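Local structure of translation initiation factor eIF-2B (Pyrococcus horikoshii, 1VB5) at residues L2-V6 and T34-L39; L10-K14 and E54-V58; P60-S64 and A185-T189; A104-G110 and A129-R135; M233-R237 and N248-V253. The protein probably takes part, as a regulatory-type subunit of archaeal initiation factor 2B, in the exchange of GDP for GTP on initiation factor 2. Residues are numbered along the deposited sequence.

Interaction 1 (L2-V6 and T34-L39)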
# COMPACT_ATOMS: atom_id res chain seq x y z
N LEU B 2 -19.74 -19.03 29.95
CA LEU B 2 -18.41 -18.82 30.58
C LEU B 2 -18.44 -17.67 31.58
O LEU B 2 -19.31 -16.80 31.51
CB LEU B 2 -17.35 -18.52 29.52
CG LEU B 2 -17.03 -19.59 28.48
CD1 LEU B 2 -15.99 -19.05 27.50
CD2 LEU B 2 -16.52 -20.85 29.16
N PRO B 3 -17.49 -17.65 32.53
CA PRO B 3 -17.39 -16.61 33.56
C PRO B 3 -17.34 -15.21 32.93
O PRO B 3 -17.00 -15.06 31.76
CB PRO B 3 -16.10 -16.95 34.28
CG PRO B 3 -16.04 -18.44 34.16
CD PRO B 3 -16.44 -18.67 32.73
N GLU B 4 -17.66 -14.20 33.73
CA GLU B 4 -17.64 -12.83 33.24
C GLU B 4 -16.21 -12.35 32.99
O GLU B 4 -15.94 -11.66 32.01
CB GLU B 4 -18.33 -11.90 34.25
CG GLU B 4 -18.42 -10.44 33.81
CD GLU B 4 -18.95 -10.28 32.40
OE1 GLU B 4 -19.99 -10.87 32.07
OE2 GLU B 4 -18.31 -9.54 31.61
N ARG B 5 -15.29 -12.73 33.88
CA ARG B 5 -13.90 -12.33 33.73
C ARG B 5 -13.34 -12.84 32.40
O ARG B 5 -12.63 -12.12 31.70
CB ARG B 5 -13.05 -12.89 34.88
CG ARG B 5 -13.22 -12.16 36.20
CD ARG B 5 -12.34 -12.81 37.27
NE ARG B 5 -12.34 -12.08 38.53
CZ ARG B 5 -13.43 -11.84 39.27
NH1 ARG B 5 -14.62 -12.27 38.87
NH2 ARG B 5 -13.31 -11.17 40.41
N VAL B 6 -13.67 -14.08 32.06
CA VAL B 6 -13.20 -14.68 30.81
C VAL B 6 -13.81 -13.96 29.61
O VAL B 6 -13.10 -13.57 28.69
CB VAL B 6 -13.56 -16.18 30.73
CG1 VAL B 6 -13.16 -16.75 29.38
CG2 VAL B 6 -12.86 -16.95 31.85
N THR B 34 -7.76 -17.71 34.03
CA THR B 34 -8.92 -17.12 34.69
C THR B 34 -9.99 -18.19 34.88
O THR B 34 -10.62 -18.28 35.93
CB THR B 34 -9.50 -15.96 33.85
OG1 THR B 34 -8.55 -14.89 33.81
CG2 THR B 34 -10.81 -15.47 34.43
N LEU B 35 -10.19 -19.00 33.85
CA LEU B 35 -11.17 -20.07 33.88
C LEU B 35 -10.91 -21.00 35.08
O LEU B 35 -11.84 -21.48 35.72
CB LEU B 35 -11.10 -20.87 32.58
CG LEU B 35 -12.21 -21.89 32.31
CD1 LEU B 35 -13.52 -21.17 32.10
CD2 LEU B 35 -11.85 -22.71 31.08
N ALA B 36 -9.63 -21.23 35.37
CA ALA B 36 -9.22 -22.10 36.46
C ALA B 36 -9.51 -21.54 37.86
O ALA B 36 -9.45 -22.28 38.85
CB ALA B 36 -7.73 -22.42 36.34
N GLU B 37 -9.83 -20.25 37.94
CA GLU B 37 -10.12 -19.63 39.23
C GLU B 37 -11.61 -19.43 39.46
O GLU B 37 -12.03 -19.16 40.59
CB GLU B 37 -9.45 -18.26 39.32
CG GLU B 37 -7.98 -18.22 38.98
CD GLU B 37 -7.42 -16.81 39.03
OE1 GLU B 37 -8.05 -15.90 38.45
OE2 GLU B 37 -6.35 -16.61 39.65
N GLU B 38 -12.41 -19.56 38.41
CA GLU B 38 -13.85 -19.34 38.54
C GLU B 38 -14.74 -20.57 38.54
O GLU B 38 -15.84 -20.53 39.10
CB GLU B 38 -14.32 -18.40 37.42
CG GLU B 38 -13.57 -17.09 37.34
CD GLU B 38 -13.67 -16.29 38.63
OE1 GLU B 38 -14.80 -16.03 39.08
OE2 GLU B 38 -12.61 -15.92 39.18
N LEU B 39 -14.29 -21.66 37.93
CA LEU B 39 -15.12 -22.85 37.86
C LEU B 39 -14.70 -24.03 38.73
O LEU B 39 -13.53 -24.17 39.10
CB LEU B 39 -15.23 -23.32 36.41
CG LEU B 39 -15.85 -22.33 35.43
CD1 LEU B 39 -15.93 -22.97 34.06
CD2 LEU B 39 -17.24 -21.93 35.90
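Apolar packing does most of the work between the start of helix 4-14 and the end of helix 21-38. Pro3, at the N-cap position of the first helix, turns its ring onto the second: Pro3 CD lies 3.9 Å from Leu35 CD1, and Pro3 CG lies 3.7 Å from Glu38 CB and 4.1 Å from Leu39 CD2. Val6 CG2 packs 3.6 Å from Thr34 CG2, and the same methyl of Thr34 is 3.4 Å from Arg5 CB. These residues belong to the N-terminal helical part of the chain, where helix 41-58 completes the packing: Leu2 rests on Glu50, Val6 on Leu51, and both Leu35 and Leu39 on Ala47. Thr34 OG1 is hydrogen-bonded to Glu30 O, one turn earlier, while its CG2 faces this interface. The electrostatic part is looser. Arg5 NH1 and Glu38 OE1 form a long salt bridge of 3.8 Å; OE1 lies well out of the guanidinium plane, so charge alone acts and no N-H points at it.

Interaction 2 (L10-K14 and E54-V58)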
# COMPACT_ATOMS: atom_id res chain seq x y z
N LEU B 10 -12.04 -11.90 26.45
CA LEU B 10 -12.34 -12.22 25.06
C LEU B 10 -12.64 -10.92 24.30
O LEU B 10 -12.18 -10.74 23.17
CB LEU B 10 -13.54 -13.17 24.97
CG LEU B 10 -13.31 -14.62 25.43
CD1 LEU B 10 -14.60 -15.42 25.30
CD2 LEU B 10 -12.21 -15.25 24.58
N ARG B 11 -13.39 -10.03 24.94
CA ARG B 11 -13.73 -8.74 24.34
C ARG B 11 -12.46 -7.91 24.17
O ARG B 11 -12.22 -7.34 23.11
CB ARG B 11 -14.72 -7.97 25.22
CG ARG B 11 -16.04 -8.66 25.46
CD ARG B 11 -17.04 -7.73 26.15
NE ARG B 11 -18.28 -8.41 26.49
CZ ARG B 11 -18.51 -9.04 27.64
NH1 ARG B 11 -17.58 -9.08 28.58
NH2 ARG B 11 -19.67 -9.65 27.84
N GLU B 12 -11.65 -7.84 25.23
CA GLU B 12 -10.42 -7.07 25.19
C GLU B 12 -9.52 -7.50 24.04
O GLU B 12 -8.86 -6.67 23.40
CB GLU B 12 -9.68 -7.22 26.52
CG GLU B 12 -8.47 -6.30 26.66
CD GLU B 12 -7.87 -6.32 28.06
OE1 GLU B 12 -6.88 -5.59 28.29
OE2 GLU B 12 -8.39 -7.07 28.92
N MET B 13 -9.49 -8.80 23.75
CA MET B 13 -8.67 -9.32 22.67
C MET B 13 -9.29 -8.91 21.33
O MET B 13 -8.58 -8.52 20.40
CB MET B 13 -8.59 -10.85 22.73
CG MET B 13 -8.06 -11.40 24.05
SD MET B 13 -7.85 -13.20 24.02
CE MET B 13 -9.52 -13.72 23.84
N LYS B 14 -10.61 -8.98 21.27
CA LYS B 14 -11.35 -8.66 20.06
C LYS B 14 -11.21 -7.21 19.57
O LYS B 14 -11.19 -6.97 18.37
CB LYS B 14 -12.83 -8.99 20.27
CG LYS B 14 -13.61 -9.19 18.98
CD LYS B 14 -13.09 -10.40 18.22
CE LYS B 14 -13.83 -10.59 16.90
NZ LYS B 14 -13.30 -11.76 16.13
N GLU B 54 -13.88 -20.30 21.38
CA GLU B 54 -13.98 -18.85 21.44
C GLU B 54 -12.63 -18.15 21.22
O GLU B 54 -12.57 -17.10 20.59
CB GLU B 54 -14.56 -18.41 22.78
CG GLU B 54 -15.97 -18.92 23.04
CD GLU B 54 -16.93 -18.57 21.92
OE1 GLU B 54 -17.08 -17.36 21.62
OE2 GLU B 54 -17.53 -19.50 21.33
N VAL B 55 -11.57 -18.74 21.76
CA VAL B 55 -10.23 -18.17 21.62
C VAL B 55 -9.80 -18.15 20.16
O VAL B 55 -9.22 -17.17 19.69
CB VAL B 55 -9.21 -18.98 22.45
CG1 VAL B 55 -7.81 -18.45 22.20
CG2 VAL B 55 -9.54 -18.88 23.92
N VAL B 56 -10.08 -19.23 19.44
CA VAL B 56 -9.72 -19.32 18.04
C VAL B 56 -10.58 -18.37 17.19
O VAL B 56 -10.11 -17.84 16.19
CB VAL B 56 -9.89 -20.78 17.52
CG1 VAL B 56 -9.79 -20.82 16.01
CG2 VAL B 56 -8.82 -21.67 18.14
N LYS B 57 -11.83 -18.16 17.61
CA LYS B 57 -12.74 -17.26 16.89
C LYS B 57 -12.30 -15.80 16.96
O LYS B 57 -12.67 -15.00 16.10
CB LYS B 57 -14.16 -17.37 17.44
CG LYS B 57 -14.88 -18.66 17.09
CD LYS B 57 -16.29 -18.65 17.68
CE LYS B 57 -17.00 -19.99 17.48
NZ LYS B 57 -18.31 -20.03 18.19
N VAL B 58 -11.52 -15.46 17.98
CA VAL B 58 -11.05 -14.08 18.12
C VAL B 58 -10.39 -13.63 16.82
O VAL B 58 -10.64 -12.52 16.35
CB VAL B 58 -10.04 -13.97 19.28
CG1 VAL B 58 -9.45 -12.57 19.33
CG2 VAL B 58 -10.73 -14.30 20.59
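Two nearly parallel helices of the N-terminal helical bundle pack here, the end of helix 4-14 against the end of helix 41-58, with segment axes 10.1 Å apart at closest approach and a crossing angle of -15°. Val58 is the residue most covered by the contact. Its CG2 methyl meets Met13 CE at 3.5 Å and Leu10 CD2 at 4.4 Å. Met13 reaches it with an m, t, m side chain whose last bend brings the methyl round to the valine, while Met13 also touches Leu24 and Lys27 of helix 21-38. Leu10, an mt rotamer, leaves its helix sideways at CB, and its CD1 reaches 3.9 Å from Glu54 CB. The Glu54 side chain folds back with chi1 and chi2 both m, and Lys57, almost fully extended, meets it in a salt bridge within the same helix, NZ to OE2 3.3 Å. Lys14 bends once, at chi2 (p), and is otherwise extended; its ammonium thereby reaches two backbone carbonyls, Lys14 NZ donating to Val58 O at 2.8 Å and weakly to Lys57 O at 3.3 Å.

Interaction 3 (P60-S64 and A185-T189)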
# COMPACT_ATOMS: atom_id res chain seq x y z
N PRO B 60 -9.24 -16.04 13.46
CA PRO B 60 -8.91 -17.29 12.76
C PRO B 60 -7.65 -17.18 11.88
O PRO B 60 -7.20 -18.18 11.32
CB PRO B 60 -10.16 -17.57 11.94
CG PRO B 60 -11.25 -16.96 12.76
CD PRO B 60 -10.63 -15.65 13.18
N SER B 61 -7.09 -15.97 11.77
CA SER B 61 -5.89 -15.76 10.97
C SER B 61 -4.61 -15.96 11.78
O SER B 61 -3.51 -15.99 11.22
CB SER B 61 -5.88 -14.34 10.37
OG SER B 61 -6.92 -14.16 9.43
N MET B 62 -4.75 -16.10 13.10
CA MET B 62 -3.58 -16.28 13.96
C MET B 62 -3.45 -17.71 14.47
O MET B 62 -4.26 -18.18 15.28
CB MET B 62 -3.63 -15.31 15.13
CG MET B 62 -3.38 -13.86 14.73
SD MET B 62 -3.31 -12.75 16.14
CE MET B 62 -3.05 -11.16 15.32
N ALA B 63 -2.42 -18.39 13.99
CA ALA B 63 -2.17 -19.78 14.37
C ALA B 63 -1.81 -19.93 15.84
O ALA B 63 -1.99 -21.00 16.41
CB ALA B 63 -1.05 -20.35 13.50
N SER B 64 -1.31 -18.87 16.45
CA SER B 64 -0.93 -18.92 17.85
C SER B 64 -2.14 -19.26 18.72
O SER B 64 -2.02 -20.00 19.70
CB SER B 64 -0.32 -17.59 18.30
OG SER B 64 -1.27 -16.55 18.23
N ALA B 185 4.64 -12.68 11.18
CA ALA B 185 3.65 -13.57 10.61
C ALA B 185 2.58 -13.92 11.65
O ALA B 185 2.88 -14.08 12.83
CB ALA B 185 4.31 -14.84 10.12
N ASP B 186 1.34 -14.02 11.19
CA ASP B 186 0.23 -14.39 12.04
C ASP B 186 0.02 -15.89 11.91
O ASP B 186 -0.56 -16.53 12.77
CB ASP B 186 -1.03 -13.63 11.61
CG ASP B 186 -0.91 -12.14 11.83
OD1 ASP B 186 -1.03 -11.69 13.00
OD2 ASP B 186 -0.66 -11.41 10.85
N MET B 187 0.51 -16.45 10.81
CA MET B 187 0.38 -17.88 10.56
C MET B 187 1.25 -18.37 9.41
O MET B 187 1.43 -17.67 8.41
CB MET B 187 -1.07 -18.24 10.25
CG MET B 187 -1.27 -19.72 9.91
SD MET B 187 -2.91 -20.16 9.30
CE MET B 187 -3.98 -19.51 10.59
N ILE B 188 1.81 -19.56 9.57
CA ILE B 188 2.60 -20.19 8.52
C ILE B 188 1.71 -21.40 8.21
O ILE B 188 1.56 -22.29 9.04
CB ILE B 188 3.98 -20.70 9.01
CG1 ILE B 188 4.83 -19.54 9.55
CG2 ILE B 188 4.69 -21.41 7.86
CD1 ILE B 188 5.12 -18.43 8.54
N THR B 189 1.10 -21.40 7.03
CA THR B 189 0.21 -22.49 6.66
C THR B 189 0.95 -23.81 6.54
O THR B 189 2.18 -23.86 6.57
CB THR B 189 -0.52 -22.21 5.32
OG1 THR B 189 0.43 -22.12 4.26
CG2 THR B 189 -1.29 -20.90 5.41
O HOH W 1 -0.14 -16.19 15.62
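A single carbonyl, Asp186 O, gathers most of the polar contact: it accepts a hydrogen bond from Ala63 N at 2.9 Å, a second from a water at 2.9 Å, and a CA-H...O contact from Met62 CA at 3.3 Å. The water accepts from Ser64 N at 3.0 Å, so the amides of Ala63 and Ser64 are met directly and through solvent by one oxygen. Asp186 and Met187 form a classic beta bulge opposite Val195 at the edge of the antiparallel sheet 187-188, 194-197 and 251-254, and here the loop leading into helix 63-71 docks, joining the N-terminal helices to the Rossmann-like part. Met187 points toward the loop: its CG is 3.7 Å from Ala63 CB, its CB 3.5 Å from Ser61 O, and its CE 3.6 Å from Pro60 O. The extended Met62 brings CE to 3.1 Å from Asp186 OD1. Ser61 OG is engaged by Met233 O and Met235 N, and Phe251 packs against both Ser61 and Asp186.

Interaction 4 (A104-G110 and A129-R135)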
# COMPACT_ATOMS: atom_id res chain seq x y z
N ALA B 104 18.85 -11.49 14.89
CA ALA B 104 19.85 -10.42 15.03
C ALA B 104 21.16 -10.83 14.37
O ALA B 104 21.85 -10.01 13.77
CB ALA B 104 20.09 -10.11 16.51
N GLN B 105 21.49 -12.11 14.49
CA GLN B 105 22.71 -12.67 13.92
C GLN B 105 22.69 -12.49 12.40
O GLN B 105 23.72 -12.24 11.77
CB GLN B 105 22.78 -14.15 14.28
CG GLN B 105 24.17 -14.73 14.39
CD GLN B 105 24.14 -16.21 14.72
OE1 GLN B 105 23.43 -16.65 15.64
NE2 GLN B 105 24.90 -17.00 13.97
N LEU B 106 21.50 -12.63 11.82
CA LEU B 106 21.30 -12.49 10.39
C LEU B 106 21.63 -11.07 9.91
O LEU B 106 22.24 -10.89 8.85
CB LEU B 106 19.84 -12.81 10.07
CG LEU B 106 19.30 -12.75 8.64
CD1 LEU B 106 20.05 -13.74 7.76
CD2 LEU B 106 17.81 -13.08 8.67
N ILE B 107 21.22 -10.08 10.68
CA ILE B 107 21.45 -8.68 10.35
C ILE B 107 22.95 -8.37 10.23
O ILE B 107 23.77 -8.95 10.93
CB ILE B 107 20.79 -7.76 11.41
CG1 ILE B 107 19.27 -7.95 11.38
CG2 ILE B 107 21.14 -6.30 11.15
CD1 ILE B 107 18.51 -7.22 12.46
N ASP B 108 23.29 -7.46 9.32
CA ASP B 108 24.69 -7.07 9.10
C ASP B 108 24.87 -5.56 9.19
O ASP B 108 23.92 -4.79 9.04
CB ASP B 108 25.17 -7.53 7.73
CG ASP B 108 25.23 -9.04 7.60
OD1 ASP B 108 25.44 -9.52 6.47
OD2 ASP B 108 25.08 -9.74 8.63
N ASP B 109 26.12 -5.14 9.43
CA ASP B 109 26.46 -3.72 9.52
C ASP B 109 26.17 -3.04 8.20
O ASP B 109 26.47 -3.59 7.14
CB ASP B 109 27.94 -3.55 9.85
CG ASP B 109 28.21 -3.53 11.33
OD1 ASP B 109 27.66 -2.64 12.02
OD2 ASP B 109 28.97 -4.40 11.81
N GLY B 110 25.46 -2.08 8.43
CA GLY B 110 25.24 -1.33 7.21
C GLY B 110 23.90 -1.63 6.54
O GLY B 110 23.55 -1.04 5.53
N ALA B 129 19.83 -6.80 17.75
CA ALA B 129 20.91 -6.49 16.80
C ALA B 129 21.60 -5.19 17.20
O ALA B 129 22.82 -5.08 17.13
CB ALA B 129 20.35 -6.38 15.38
N LYS B 130 20.80 -4.20 17.61
CA LYS B 130 21.36 -2.92 18.02
C LYS B 130 22.16 -3.09 19.31
O LYS B 130 23.21 -2.47 19.48
CB LYS B 130 20.24 -1.90 18.27
CG LYS B 130 20.76 -0.56 18.76
CD LYS B 130 19.78 0.09 19.73
CE LYS B 130 19.51 -0.81 20.94
NZ LYS B 130 18.68 -0.14 21.99
N GLU B 131 21.67 -3.92 20.21
CA GLU B 131 22.35 -4.16 21.48
C GLU B 131 23.70 -4.84 21.25
O GLU B 131 24.57 -4.78 22.12
CB GLU B 131 21.47 -5.02 22.40
CG GLU B 131 20.16 -4.34 22.80
CD GLU B 131 19.25 -5.24 23.63
OE1 GLU B 131 19.67 -5.68 24.73
OE2 GLU B 131 18.11 -5.51 23.20
N ARG B 132 23.87 -5.47 20.09
CA ARG B 132 25.12 -6.14 19.78
C ARG B 132 26.01 -5.25 18.92
O ARG B 132 26.94 -5.73 18.28
CB ARG B 132 24.86 -7.47 19.08
CG ARG B 132 24.19 -8.50 19.98
CD ARG B 132 23.91 -9.79 19.24
NE ARG B 132 23.19 -10.73 20.09
CZ ARG B 132 22.70 -11.89 19.66
NH1 ARG B 132 22.85 -12.26 18.39
NH2 ARG B 132 22.05 -12.69 20.50
N LYS B 133 25.70 -3.96 18.92
CA LYS B 133 26.47 -2.96 18.20
C LYS B 133 26.45 -2.99 16.67
O LYS B 133 27.35 -2.47 16.02
CB LYS B 133 27.93 -2.99 18.67
CG LYS B 133 28.12 -2.69 20.16
CD LYS B 133 27.50 -1.34 20.53
CE LYS B 133 27.92 -0.91 21.94
NZ LYS B 133 27.56 -1.90 22.98
N LYS B 134 25.42 -3.59 16.09
CA LYS B 134 25.32 -3.59 14.63
C LYS B 134 24.71 -2.27 14.20
O LYS B 134 23.76 -1.79 14.82
CB LYS B 134 24.47 -4.77 14.15
CG LYS B 134 25.23 -6.09 14.21
CD LYS B 134 24.40 -7.27 13.78
CE LYS B 134 25.27 -8.54 13.76
NZ LYS B 134 24.48 -9.77 13.47
N ARG B 135 25.27 -1.65 13.16
CA ARG B 135 24.74 -0.38 12.68
C ARG B 135 23.81 -0.61 11.50
O ARG B 135 24.18 -1.29 10.54
CB ARG B 135 25.87 0.57 12.26
CG ARG B 135 26.71 1.11 13.42
CD ARG B 135 27.89 0.21 13.73
NE ARG B 135 29.15 0.74 13.20
CZ ARG B 135 29.40 0.99 11.92
NH1 ARG B 135 28.47 0.76 10.99
NH2 ARG B 135 30.59 1.47 11.55
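This is a largely polar contact between two helix ends and the loops that follow them, in the Rossmann-like part of the chain, where helices 78-106 and 120-131 lead into the neighbouring parallel strands 111-115 and 136-141. A Schellman motif ends the second helix, Lys134 N bonding to Ala129 O at 3.2 Å and Lys133 N to Lys130 O at 3.0 Å, with Lys133 at positive phi as the C-prime residue. The chain is thereby turned so that the extended Lys134 reaches the C-terminal end of helix 78-106. There its ammonium meets three carbonyls at and just after the helix end: Lys134 NZ donates to Ala104 O at 2.7 Å, to Ile107 O at 2.8 Å and, weakly, to Gln105 O at 3.1 Å. Apolar packing accompanies it: Ala104 CB lies 3.9 Å, and Ile107 CD1, just past the helix, 3.6 Å from Ala129 CB, and Phe136 packs against Ile107 and Ala129. Nearer the strands the backbones join directly. Gly110 N donates to Arg135 O at 2.6 Å, and Asp109 OD1 adds a long salt bridge to Arg135 NH1, 3.6 Å, by charge alone, while the same OD1 accepts from Arg135 N at 2.8 Å.

Interaction 5 (M233-R237 and N248-V253)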
# COMPACT_ATOMS: atom_id res chain seq x y z
N MET B 233 -8.74 -18.26 6.47
CA MET B 233 -9.78 -17.26 6.68
C MET B 233 -9.09 -15.94 7.00
O MET B 233 -8.33 -15.85 7.96
CB MET B 233 -10.67 -17.64 7.88
CG MET B 233 -11.61 -18.81 7.66
SD MET B 233 -12.45 -19.29 9.21
CE MET B 233 -13.75 -18.02 9.33
N LEU B 234 -9.33 -14.92 6.18
CA LEU B 234 -8.72 -13.61 6.40
C LEU B 234 -9.74 -12.69 7.08
O LEU B 234 -10.73 -12.29 6.47
CB LEU B 234 -8.27 -13.01 5.06
CG LEU B 234 -7.30 -13.88 4.25
CD1 LEU B 234 -7.01 -13.22 2.91
CD2 LEU B 234 -6.02 -14.09 5.04
N MET B 235 -9.48 -12.38 8.34
CA MET B 235 -10.37 -11.54 9.15
C MET B 235 -10.54 -10.12 8.60
O MET B 235 -9.62 -9.54 8.02
CB MET B 235 -9.85 -11.49 10.60
CG MET B 235 -10.81 -10.82 11.58
SD MET B 235 -10.28 -10.98 13.31
CE MET B 235 -9.35 -9.46 13.54
N GLU B 236 -11.73 -9.57 8.79
CA GLU B 236 -12.05 -8.23 8.32
C GLU B 236 -12.78 -7.42 9.39
O GLU B 236 -13.52 -7.98 10.21
CB GLU B 236 -12.94 -8.35 7.07
CG GLU B 236 -13.08 -7.07 6.28
CD GLU B 236 -14.06 -7.19 5.12
OE1 GLU B 236 -14.13 -8.27 4.50
OE2 GLU B 236 -14.75 -6.19 4.82
N ARG B 237 -12.57 -6.10 9.40
CA ARG B 237 -13.23 -5.20 10.35
C ARG B 237 -13.89 -4.09 9.53
O ARG B 237 -13.46 -3.78 8.43
CB ARG B 237 -12.23 -4.52 11.29
CG ARG B 237 -11.44 -5.39 12.24
CD ARG B 237 -10.56 -4.48 13.11
NE ARG B 237 -9.25 -5.05 13.40
CZ ARG B 237 -9.01 -5.95 14.35
NH1 ARG B 237 -10.00 -6.39 15.11
NH2 ARG B 237 -7.78 -6.42 14.53
N ASN B 248 -12.10 -3.70 4.31
CA ASN B 248 -10.90 -3.77 5.13
C ASN B 248 -10.50 -5.19 5.55
O ASN B 248 -10.69 -5.59 6.69
CB ASN B 248 -11.11 -2.89 6.37
CG ASN B 248 -9.92 -2.90 7.33
OD1 ASN B 248 -8.76 -2.88 6.92
ND2 ASN B 248 -10.21 -2.91 8.62
N VAL B 249 -9.95 -5.94 4.60
CA VAL B 249 -9.48 -7.29 4.86
C VAL B 249 -8.11 -7.07 5.48
O VAL B 249 -7.19 -6.59 4.81
CB VAL B 249 -9.35 -8.11 3.55
CG1 VAL B 249 -8.85 -9.53 3.85
CG2 VAL B 249 -10.70 -8.18 2.84
N LEU B 250 -7.98 -7.42 6.75
CA LEU B 250 -6.75 -7.19 7.49
C LEU B 250 -5.55 -8.08 7.20
O LEU B 250 -4.41 -7.67 7.45
CB LEU B 250 -7.04 -7.23 8.99
CG LEU B 250 -7.96 -6.12 9.51
CD1 LEU B 250 -8.60 -6.55 10.81
CD2 LEU B 250 -7.18 -4.82 9.68
N PHE B 251 -5.77 -9.28 6.68
CA PHE B 251 -4.65 -10.15 6.41
C PHE B 251 -4.56 -10.68 5.00
O PHE B 251 -5.57 -10.79 4.29
CB PHE B 251 -4.65 -11.32 7.41
CG PHE B 251 -4.76 -10.89 8.84
CD1 PHE B 251 -6.01 -10.75 9.43
CD2 PHE B 251 -3.63 -10.59 9.58
CE1 PHE B 251 -6.13 -10.31 10.76
CE2 PHE B 251 -3.74 -10.16 10.90
CZ PHE B 251 -4.99 -10.01 11.49
N ASP B 252 -3.34 -11.00 4.59
CA ASP B 252 -3.08 -11.50 3.26
C ASP B 252 -2.24 -12.76 3.31
O ASP B 252 -1.86 -13.23 4.38
CB ASP B 252 -2.34 -10.46 2.44
CG ASP B 252 -0.84 -10.36 2.81
OD1 ASP B 252 -0.50 -10.06 3.97
OD2 ASP B 252 0.00 -10.56 1.91
N VAL B 253 -1.95 -13.28 2.12
CA VAL B 253 -1.16 -14.49 1.97
C VAL B 253 0.02 -14.31 1.02
O VAL B 253 -0.14 -13.85 -0.12
CB VAL B 253 -2.04 -15.63 1.44
CG1 VAL B 253 -1.23 -16.93 1.39
CG2 VAL B 253 -3.26 -15.79 2.32
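Leu234, Phe251 and Leu250 bury the most surface where two largely extended segments run antiparallel, their directions 163° apart. Leu234 points toward the other segment and lies along it: its CB is 3.7 Å from Val249 CG1, while its CD2 is 3.9 Å from Phe251 CB and 4.2 Å from Val253 CG2. Leu234 also packs on Leu173 of the second subunit, and Val249 on Gln170 of that subunit, so this face contributes to the dimer. Phe251 offers its ring edge to the preceding segment, with CE1 3.9 Å from Met235 CB, and its side chain also packs on Asn59, Ser61 and Asp186 of the same chain. The pairing forms the base of a long hairpin-like excursion whose tip carries the short strands 240-241 and 244-245; its returning arm enters strand 251-254 of the three-stranded antiparallel sheet. A single beta bridge pairs Glu236 with Val249, CA to CA 4.4 Å, and beside it Leu250 N donates to Met235 O at 3.0 Å. The other bonds are weak: Arg237 N to Asn248 O at 3.3 Å, the oxygen being less surely placed, and Asn248 ND2 to Arg237 O at 3.4 Å. Leu250 CD1 makes apolar contact with Met235 CE at 4.1 Å and lies 3.1 Å from Arg237 NE. Glu236 directs its carboxylate to Arg247, forming a salt bridge.

Interactions 1 and 2 share helix 4-14, holding its start to helix 21-38 and its end to helix 41-58, and a salt bridge between Glu4 and Arg11 connects them; both pair apolar contacts with charged groups at the surface. Interaction 3 is the buried one, about 7 Å between its centre and that of the chain, and relies on backbone and water hydrogen bonds. It meets interaction 5 at Ser61 and Phe251, both reaching the same three-stranded sheet, and Met235 of interaction 5 touches Val58 of interaction 2. Interaction 4 lies apart, across the chain's centre from interactions 1, 2 and 5, and is mostly polar. Among the five, interaction 5 alone touches the second subunit.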